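Side-chain contacts in amphiphysin (Drosophila melanogaster, PDB 1URU), which probably senses or induces membrane curvature through its dimeric BAR domain, in connection with endocytosis: residues 48-51 with 52-56; 76-79 with 80-83; 84-87 with 88-91; 220-223 with 224-228. One frame throughout, in Å; residues are numbered along the deposited sequence.

The chain meets contact 1 first, within helix 35-84, and contact 2 close to the end of that same helix, their centres about 41 Å apart. Contact 3 adjoins contact 2 in sequence and is the turn that links helix 35-84 to helix 92-156. Contact 4 lies much later, on helix 172-239, its centre about 17 Å from that of contact 2 and about 20 Å from that of contact 3. All four are local and follow in series; none nests in or crosses another, and contact 3 alone joins successive helices. Every one also reaches the second subunit, so each of these short turns belongs to the dimer interface.

Contact 1: residues 48-51 with 52-56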
loop_
_atom_site.group_PDB
_atom_site.type_symbol
_atom_site.label_atom_id
_atom_site.label_comp_id
_atom_site.label_asym_id
_atom_site.label_seq_id
_atom_site.Cartn_x
_atom_site.Cartn_y
_atom_site.Cartn_z
ATOM N N ARG A 48 -1.862 26.602 15.733
ATOM C CA ARG A 48 -2.785 25.805 14.917
ATOM C C ARG A 48 -2.228 25.503 13.533
ATOM O O ARG A 48 -2.483 24.431 12.976
ATOM C CB ARG A 48 -4.143 26.510 14.756
ATOM C CG ARG A 48 -5.170 26.203 15.867
ATOM C CD ARG A 48 -6.478 27.055 15.850
ATOM N NE ARG A 48 -6.379 28.220 14.959
ATOM C CZ ARG A 48 -6.721 28.243 13.673
ATOM N NH1 ARG A 48 -7.224 27.165 13.075
ATOM N NH2 ARG A 48 -6.545 29.354 12.970
ATOM N N GLN A 49 -1.490 26.460 12.973
ATOM C CA GLN A 49 -0.864 26.285 11.659
ATOM C C GLN A 49 0.222 25.210 11.782
ATOM O O GLN A 49 0.317 24.337 10.930
ATOM C CB GLN A 49 -0.280 27.610 11.146
ATOM C CG GLN A 49 0.286 27.566 9.740
ATOM C CD GLN A 49 0.911 28.892 9.285
ATOM O OE1 GLN A 49 1.091 29.809 10.074
ATOM N NE2 GLN A 49 1.224 28.987 8.005
ATOM N N GLN A 50 1.001 25.273 12.867
ATOM C CA GLN A 50 2.068 24.315 13.151
ATOM C C GLN A 50 1.538 22.915 13.475
ATOM O O GLN A 50 2.134 21.937 13.098
ATOM C CB GLN A 50 2.929 24.816 14.309
ATOM C CG GLN A 50 3.965 23.823 14.822
ATOM C CD GLN A 50 4.849 24.430 15.881
ATOM O OE1 GLN A 50 4.357 25.032 16.848
ATOM N NE2 GLN A 50 6.150 24.282 15.712
ATOM N N ALA A 51 0.427 22.823 14.184
ATOM C CA ALA A 51 -0.168 21.527 14.518
ATOM C C ALA A 51 -0.706 20.851 13.263
ATOM O O ALA A 51 -0.670 19.632 13.161
ATOM C CB ALA A 51 -1.305 21.696 15.564
ATOM N N SER A 52 -1.202 21.662 12.324
ATOM C CA SER A 52 -1.793 21.169 11.068
ATOM C C SER A 52 -0.718 20.714 10.067
ATOM O O SER A 52 -0.923 19.751 9.352
ATOM C CB SER A 52 -2.689 22.235 10.404
ATOM O OG SER A 52 -3.833 22.550 11.188
ATOM N N ALA A 53 0.425 21.397 10.037
ATOM C CA ALA A 53 1.522 21.010 9.151
ATOM C C ALA A 53 2.275 19.769 9.662
ATOM O O ALA A 53 2.722 18.950 8.862
ATOM C CB ALA A 53 2.483 22.170 8.942
ATOM N N ASN A 54 2.407 19.642 10.988
ATOM C CA ASN A 54 3.044 18.479 11.618
ATOM C C ASN A 54 2.219 17.209 11.389
ATOM O O ASN A 54 2.764 16.115 11.111
ATOM C CB ASN A 54 3.226 18.717 13.116
ATOM C CG ASN A 54 4.384 19.677 13.432
ATOM O OD1 ASN A 54 4.597 20.042 14.575
ATOM N ND2 ASN A 54 5.132 20.064 12.420
ATOM N N ARG A 55 0.901 17.377 11.477
ATOM C CA ARG A 55 -0.025 16.305 11.185
ATOM C C ARG A 55 0.035 15.917 9.693
ATOM O O ARG A 55 -0.034 14.731 9.355
ATOM C CB ARG A 55 -1.442 16.711 11.596
ATOM C CG ARG A 55 -2.525 15.790 11.129
ATOM C CD ARG A 55 -3.930 16.261 11.468
ATOM N NE ARG A 55 -4.924 15.234 11.172
ATOM C CZ ARG A 55 -6.240 15.361 11.328
ATOM N NH1 ARG A 55 -6.773 16.480 11.808
ATOM N NH2 ARG A 55 -7.029 14.342 10.999
ATOM N N LEU A 56 0.154 16.889 8.797
ATOM C CA LEU A 56 0.161 16.575 7.374
ATOM C C LEU A 56 1.429 15.806 7.023
ATOM O O LEU A 56 1.389 14.841 6.270
ATOM C CB LEU A 56 0.069 17.837 6.532
ATOM C CG LEU A 56 -0.158 17.616 5.040
ATOM C CD1 LEU A 56 -1.495 16.942 4.816
ATOM C CD2 LEU A 56 -0.089 18.960 4.297
#
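S52 turns its side chain back onto the carbonyl of R48, one turn earlier in helix 35-84, the first long helix of the BAR-domain coiled coil. Its backbone N donates to R48 O at 3.1 Å, while OG stands beside that backbone N and lies 2.9 Å from the same R48 O. OG is also hydrogen-bonded to E83 OE1 of the second subunit. R55, one turn further on, sends an extended chain away from A51 to a salt bridge with that same E83 of the second subunit.

On another flank of the helix N54 packs against Q50. Starting at its CB, N54 lies 3.4 Å from Q50 O. The next atom, CG, passes across that oxygen at 3.2 Å, because chi1 of -76° sets CG beside the backbone N and so over the preceding turn. The carbonyl accepts from N54 N, with N54 N and Q50 O 3.1 Å apart. Q50 runs out alongside N54 in the same direction, its CG anti to its own backbone N, and the two amide planes are 44° apart. Both side chains touch helix 92-156, Q50 at F128 and N54 at T125. Q49 is buried among the helices, and its NE2 donates to L196 O and Y124 OH. At the tip of N54, OD1 lies 3.4 Å from Q50 O, acceptor against acceptor with no bond between them, and 3.8 Å from Q50 CG.

Contact 2: residues 76-79 with 80-83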
loop_
_atom_site.group_PDB
_atom_site.type_symbol
_atom_site.label_atom_id
_atom_site.label_comp_id
_atom_site.label_asym_id
_atom_site.label_seq_id
_atom_site.Cartn_x
_atom_site.Cartn_y
_atom_site.Cartn_z
ATOM N N THR A 76 6.326 -8.308 -6.609
ATOM C CA THR A 76 6.470 -9.742 -6.352
ATOM C C THR A 76 5.231 -10.518 -6.809
ATOM O O THR A 76 5.346 -11.703 -7.115
ATOM C CB THR A 76 6.720 -10.070 -4.868
ATOM O OG1 THR A 76 5.564 -9.727 -4.098
ATOM C CG2 THR A 76 7.852 -9.247 -4.277
ATOM N N LEU A 77 4.061 -9.864 -6.852
ATOM C CA LEU A 77 2.826 -10.521 -7.307
ATOM C C LEU A 77 2.828 -10.613 -8.799
ATOM O O LEU A 77 2.396 -11.599 -9.351
ATOM C CB LEU A 77 1.549 -9.784 -6.855
ATOM C CG LEU A 77 0.209 -10.248 -7.451
ATOM C CD1 LEU A 77 -0.059 -11.679 -7.073
ATOM C CD2 LEU A 77 -0.950 -9.384 -7.006
HETATM N N MSE A 78 3.286 -9.566 -9.463
HETATM C CA MSE A 78 3.305 -9.562 -10.928
HETATM C C MSE A 78 4.385 -10.509 -11.437
HETATM O O MSE A 78 4.247 -11.100 -12.488
HETATM C CB MSE A 78 3.488 -8.139 -11.450
HETATM C CG MSE A 78 2.244 -7.302 -11.233
HETATM SE SE MSE A 78 0.601 -8.054 -12.135
HETATM C CE MSE A 78 1.296 -8.004 -13.914
ATOM N N ASP A 79 5.427 -10.688 -10.637
ATOM C CA ASP A 79 6.507 -11.591 -10.962
ATOM C C ASP A 79 5.967 -12.995 -10.914
ATOM O O ASP A 79 6.472 -13.864 -11.598
ATOM C CB ASP A 79 7.659 -11.470 -9.942
ATOM C CG ASP A 79 8.529 -10.235 -10.148
ATOM O OD1 ASP A 79 8.294 -9.449 -11.104
ATOM O OD2 ASP A 79 9.477 -9.986 -9.367
ATOM N N SER A 80 4.970 -13.213 -10.064
ATOM C CA SER A 80 4.257 -14.489 -9.995
ATOM C C SER A 80 3.346 -14.719 -11.165
ATOM O O SER A 80 3.311 -15.817 -11.685
ATOM C CB SER A 80 3.388 -14.562 -8.766
ATOM O OG SER A 80 4.105 -15.216 -7.776
ATOM N N VAL A 81 2.565 -13.707 -11.527
ATOM C CA VAL A 81 1.636 -13.830 -12.624
ATOM C C VAL A 81 2.461 -14.133 -13.868
ATOM O O VAL A 81 2.075 -14.977 -14.679
ATOM C CB VAL A 81 0.833 -12.549 -12.873
ATOM C CG1 VAL A 81 0.044 -12.681 -14.149
ATOM C CG2 VAL A 81 -0.102 -12.246 -11.707
ATOM N N CYS A 82 3.603 -13.453 -13.998
ATOM C CA CYS A 82 4.490 -13.659 -15.132
ATOM C C CYS A 82 5.056 -15.081 -15.098
ATOM O O CYS A 82 5.130 -15.720 -16.136
ATOM C CB CYS A 82 5.593 -12.598 -15.172
ATOM S SG CYS A 82 5.044 -10.948 -15.742
ATOM N N GLU A 83 5.390 -15.602 -13.916
ATOM C CA GLU A 83 5.914 -16.979 -13.782
ATOM C C GLU A 83 4.909 -18.087 -14.182
ATOM O O GLU A 83 5.267 -19.036 -14.891
ATOM C CB GLU A 83 6.407 -17.237 -12.341
ATOM C CG GLU A 83 7.086 -18.598 -12.116
ATOM C CD GLU A 83 6.163 -19.671 -11.484
ATOM O OE1 GLU A 83 5.457 -20.389 -12.245
ATOM O OE2 GLU A 83 6.145 -19.817 -10.227
#
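M78, present as selenomethionine, and V81 form the apolar side-chain contact of this part of the helix, with M78 SE 4.3 Å from V81 CG2. The M78 chain curls on itself, all three torsions lying near -60°, which keeps the selenium close to its own helix and within range of the valine. V81 directs CG2 rather than CG1 at the preceding turn, and this methyl also lies 3.5 Å from L77 O. Beside it C82 SG, tucked next to its backbone N, hangs 3.4 Å from M78 O.

The backbone sets these side chains in place. C82 N donates to M78 O at 2.9 Å with an angle of 160° at the hydrogen, and V81 N reaches L77 O at 3.0 Å. S80 N is held less firmly: it shares its proton between T76 O and L77 O, and both bonds are weak, while S80 CB packs against L77 O.

Further out, M78 and C82 both touch T99 of helix 92-156, and C82 also meets L95 and Q96. From the second subunit F212 packs on M78, L208 on V81 and F60 on L77, while T76 OG1 is hydrogen-bonded to E59 OE1 of the second subunit. Two turns of helix 35-84 thus present apolar side chains both to a neighbouring helix of their own chain and to the partner, as expected of the six-helix bundle at the core of a BAR-domain dimer.

Contact 3: residues 84-87 with 88-91; sequences IYEP and QWSG
E86 and W89 are the first and last residues of a type I beta turn, closed by W89 N donating to E86 O at 3.1 Å, one residue beyond the end of helix 35-84. The E86 side chain folds over the indole of W89. E86 CG sits 3.8 Å from the centroid of the six-membered ring, a CH-pi contact made over the face, and the carboxylate continues almost parallel to the ring, their planes only 10° apart. Beyond it, E86 OE1 accepts a hydrogen bond of 2.8 Å from Q88 NE2, received on the anti side of the carboxylate. A sharp bend at chi2 of Q88 brings its amide back alongside the glutamate. The same oxygen pairs in a salt bridge with R200 of the second subunit, and the two donors would be expected to stabilise its negative charge.

Y85 spans the other part of the connection. Its OH donates to S90 O at 2.7 Å, with the donor in the carbonyl plane, so the phenol ties the end of one helix to the residue just before G91, the N-cap of helix 92-156. W89 CE3 lies over one face of the Y85 ring, toward its rim; the ring centroids are 5.5 Å apart and the planes inclined by 59°. I232 and L236 of helix 172-239 pack on Y85. The result is a compact connection between two long antiparallel helices, packed around Y85 and W89, where the first two helices of the BAR domain join.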
loop_
_atom_site.group_PDB
_atom_site.type_symbol
_atom_site.label_atom_id
_atom_site.label_comp_id
_atom_site.label_asym_id
_atom_site.label_seq_id
_atom_site.Cartn_x
_atom_site.Cartn_y
_atom_site.Cartn_z
ATOM N N ILE A 84 3.670 -17.968 -13.705
ATOM C CA ILE A 84 2.646 -18.996 -13.856
ATOM C C ILE A 84 1.964 -18.949 -15.231
ATOM O O ILE A 84 1.262 -19.877 -15.618
ATOM C CB ILE A 84 1.593 -18.835 -12.724
ATOM C CG1 ILE A 84 0.678 -20.055 -12.654
ATOM C CG2 ILE A 84 0.752 -17.552 -12.907
ATOM C CD1 ILE A 84 0.013 -20.232 -11.327
ATOM N N TYR A 85 2.147 -17.833 -15.927
ATOM C CA TYR A 85 1.672 -17.633 -17.279
ATOM C C TYR A 85 2.804 -18.137 -18.116
ATOM O O TYR A 85 3.949 -17.740 -17.919
ATOM C CB TYR A 85 1.483 -16.151 -17.526
ATOM C CG TYR A 85 0.561 -15.763 -18.643
ATOM C CD1 TYR A 85 -0.624 -15.096 -18.382
ATOM C CD2 TYR A 85 0.898 -15.993 -19.959
ATOM C CE1 TYR A 85 -1.458 -14.704 -19.391
ATOM C CE2 TYR A 85 0.067 -15.604 -20.980
ATOM C CZ TYR A 85 -1.108 -14.956 -20.684
ATOM O OH TYR A 85 -1.927 -14.555 -21.692
ATOM N N GLU A 86 2.508 -19.035 -19.038
ATOM C CA GLU A 86 3.562 -19.771 -19.714
ATOM C C GLU A 86 3.959 -19.131 -21.044
ATOM O O GLU A 86 3.127 -18.490 -21.703
ATOM C CB GLU A 86 3.124 -21.209 -19.886
ATOM C CG GLU A 86 2.638 -21.788 -18.568
ATOM C CD GLU A 86 2.613 -23.291 -18.544
ATOM O OE1 GLU A 86 2.699 -23.920 -19.626
ATOM O OE2 GLU A 86 2.500 -23.840 -17.427
ATOM N N PRO A 87 5.226 -19.292 -21.424
ATOM C CA PRO A 87 5.753 -18.714 -22.672
ATOM C C PRO A 87 4.915 -19.057 -23.907
ATOM O O PRO A 87 4.631 -18.219 -24.753
ATOM C CB PRO A 87 7.143 -19.351 -22.791
ATOM C CG PRO A 87 7.522 -19.751 -21.414
ATOM C CD PRO A 87 6.253 -20.059 -20.701
ATOM N N GLN A 88 4.500 -20.305 -23.979
ATOM C CA GLN A 88 3.814 -20.808 -25.148
ATOM C C GLN A 88 2.362 -20.303 -25.307
ATOM O O GLN A 88 1.764 -20.485 -26.372
ATOM C CB GLN A 88 3.872 -22.351 -25.147
ATOM C CG GLN A 88 2.742 -23.048 -24.407
ATOM C CD GLN A 88 3.081 -23.441 -22.976
ATOM O OE1 GLN A 88 4.194 -23.162 -22.468
ATOM N NE2 GLN A 88 2.117 -24.106 -22.318
ATOM N N TRP A 89 1.778 -19.718 -24.256
ATOM C CA TRP A 89 0.418 -19.163 -24.343
ATOM C C TRP A 89 0.459 -17.836 -25.072
ATOM O O TRP A 89 1.491 -17.163 -25.101
ATOM C CB TRP A 89 -0.204 -18.976 -22.950
ATOM C CG TRP A 89 -0.314 -20.250 -22.153
ATOM C CD1 TRP A 89 -0.095 -21.502 -22.605
ATOM C CD2 TRP A 89 -0.652 -20.380 -20.770
ATOM N NE1 TRP A 89 -0.258 -22.417 -21.595
ATOM C CE2 TRP A 89 -0.613 -21.753 -20.455
ATOM C CE3 TRP A 89 -0.975 -19.476 -19.756
ATOM C CZ2 TRP A 89 -0.892 -22.241 -19.172
ATOM C CZ3 TRP A 89 -1.251 -19.957 -18.498
ATOM C CH2 TRP A 89 -1.201 -21.320 -18.209
ATOM N N SER A 90 -0.651 -17.452 -25.679
ATOM C CA SER A 90 -0.699 -16.161 -26.349
ATOM C C SER A 90 -0.684 -15.031 -25.302
ATOM O O SER A 90 -1.122 -15.216 -24.164
ATOM C CB SER A 90 -1.913 -16.059 -27.283
ATOM O OG SER A 90 -3.055 -15.553 -26.614
ATOM N N GLY A 91 -0.160 -13.876 -25.704
ATOM C CA GLY A 91 -0.014 -12.726 -24.834
ATOM C C GLY A 91 1.161 -12.785 -23.859
ATOM O O GLY A 91 1.307 -11.891 -23.035
#

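Contact 4: residues 220-223 with 224-228; sequences NETA and KIYSE
An i to i+3 salt bridge and an i to i+4 threonine-tyrosine packing, both local, mark this turn of helix 172-239, the last long helix of the BAR-domain coiled coil. E221 and K224 run side by side, pointing the same way. The glutamate bends at chi2 (-46°), which swings its carboxylate round to the lysine, whose own chain is extended beyond CG. K224 NZ meets E221 OE2 on the syn side at 3.2 Å. A weaker bond of 3.4 Å joins K224 NZ to E221 OE1. The ammonium is thus shared by both oxygens. N220, four residues before the lysine, crosses its chain, with N220 OD1 3.9 Å from K224 CE.

Elsewhere on the helix T222 and Y226 point together toward the dimer partner, where H219 and E215 of the second subunit pack on them respectively. I225 instead meets Q98 and A101 of helix 92-156. T222 OG1 turns back to a hydrogen bond with F218 O, leaving its methyl for the tyrosine. That methyl, T222 CG2, anti to the T222 backbone N, lies obliquely beside the CD1-CE1 bond of Y226, 3.7 Å from both Y226 CD1 and Y226 CE1.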
loop_
_atom_site.group_PDB
_atom_site.type_symbol
_atom_site.label_atom_id
_atom_site.label_comp_id
_atom_site.label_asym_id
_atom_site.label_seq_id
_atom_site.Cartn_x
_atom_site.Cartn_y
_atom_site.Cartn_z
ATOM N N ASN A 220 -4.034 6.943 -13.749
ATOM C CA ASN A 220 -4.588 6.950 -15.085
ATOM C C ASN A 220 -3.723 6.137 -16.043
ATOM O O ASN A 220 -4.236 5.432 -16.913
ATOM C CB ASN A 220 -4.702 8.385 -15.582
ATOM C CG ASN A 220 -5.132 8.466 -17.008
ATOM O OD1 ASN A 220 -4.433 9.023 -17.832
ATOM N ND2 ASN A 220 -6.287 7.881 -17.321
ATOM N N GLU A 221 -2.407 6.236 -15.891
ATOM C CA GLU A 221 -1.507 5.399 -16.683
ATOM C C GLU A 221 -1.622 3.953 -16.232
ATOM O O GLU A 221 -1.830 3.085 -17.053
ATOM C CB GLU A 221 -0.052 5.880 -16.607
ATOM C CG GLU A 221 0.238 7.242 -17.238
ATOM C CD GLU A 221 -0.386 7.427 -18.603
ATOM O OE1 GLU A 221 -0.322 6.499 -19.438
ATOM O OE2 GLU A 221 -0.969 8.513 -18.821
ATOM N N THR A 222 -1.521 3.697 -14.933
ATOM C CA THR A 222 -1.735 2.346 -14.414
ATOM C C THR A 222 -3.076 1.788 -14.893
ATOM O O THR A 222 -3.201 0.594 -15.069
ATOM C CB THR A 222 -1.682 2.298 -12.855
ATOM O OG1 THR A 222 -0.405 2.690 -12.361
ATOM C CG2 THR A 222 -1.763 0.891 -12.367
ATOM N N ALA A 223 -4.081 2.632 -15.110
ATOM C CA ALA A 223 -5.371 2.127 -15.600
ATOM C C ALA A 223 -5.270 1.608 -17.041
ATOM O O ALA A 223 -5.722 0.502 -17.361
ATOM C CB ALA A 223 -6.448 3.178 -15.488
ATOM N N LYS A 224 -4.671 2.428 -17.900
ATOM C CA LYS A 224 -4.348 2.046 -19.276
ATOM C C LYS A 224 -3.594 0.713 -19.349
ATOM O O LYS A 224 -3.783 -0.034 -20.284
ATOM C CB LYS A 224 -3.515 3.137 -19.972
ATOM C CG LYS A 224 -4.281 4.411 -20.333
ATOM C CD LYS A 224 -3.394 5.392 -21.127
ATOM C CE LYS A 224 -3.892 6.842 -20.988
ATOM N NZ LYS A 224 -2.826 7.849 -21.327
ATOM N N ILE A 225 -2.743 0.428 -18.373
ATOM C CA ILE A 225 -1.955 -0.798 -18.369
ATOM C C ILE A 225 -2.825 -1.994 -18.071
ATOM O O ILE A 225 -2.708 -3.042 -18.714
ATOM C CB ILE A 225 -0.908 -0.731 -17.281
ATOM C CG1 ILE A 225 0.159 0.284 -17.657
ATOM C CG2 ILE A 225 -0.356 -2.154 -16.978
ATOM C CD1 ILE A 225 1.569 -0.104 -17.229
ATOM N N TYR A 226 -3.664 -1.835 -17.054
ATOM C CA TYR A 226 -4.530 -2.910 -16.609
ATOM C C TYR A 226 -5.609 -3.247 -17.640
ATOM O O TYR A 226 -6.007 -4.396 -17.684
ATOM C CB TYR A 226 -5.114 -2.653 -15.195
ATOM C CG TYR A 226 -4.184 -3.111 -14.072
ATOM C CD1 TYR A 226 -3.673 -2.221 -13.118
ATOM C CD2 TYR A 226 -3.792 -4.425 -13.987
ATOM C CE1 TYR A 226 -2.803 -2.664 -12.101
ATOM C CE2 TYR A 226 -2.945 -4.867 -12.999
ATOM C CZ TYR A 226 -2.455 -3.999 -12.058
ATOM O OH TYR A 226 -1.620 -4.515 -11.113
ATOM N N SER A 227 -6.060 -2.313 -18.488
ATOM C CA SER A 227 -7.018 -2.714 -19.535
ATOM C C SER A 227 -6.285 -3.366 -20.684
ATOM O O SER A 227 -6.849 -4.191 -21.389
ATOM C CB SER A 227 -7.922 -1.581 -20.036
ATOM O OG SER A 227 -7.201 -0.502 -20.541
ATOM N N GLU A 228 -5.026 -3.007 -20.884
ATOM C CA GLU A 228 -4.203 -3.765 -21.812
ATOM C C GLU A 228 -4.097 -5.218 -21.322
ATOM O O GLU A 228 -4.218 -6.150 -22.107
ATOM C CB GLU A 228 -2.813 -3.122 -21.975
ATOM C CG GLU A 228 -2.244 -3.144 -23.392
ATOM C CD GLU A 228 -3.223 -2.614 -24.440
ATOM O OE1 GLU A 228 -4.177 -3.356 -24.792
ATOM O OE2 GLU A 228 -3.042 -1.468 -24.919
#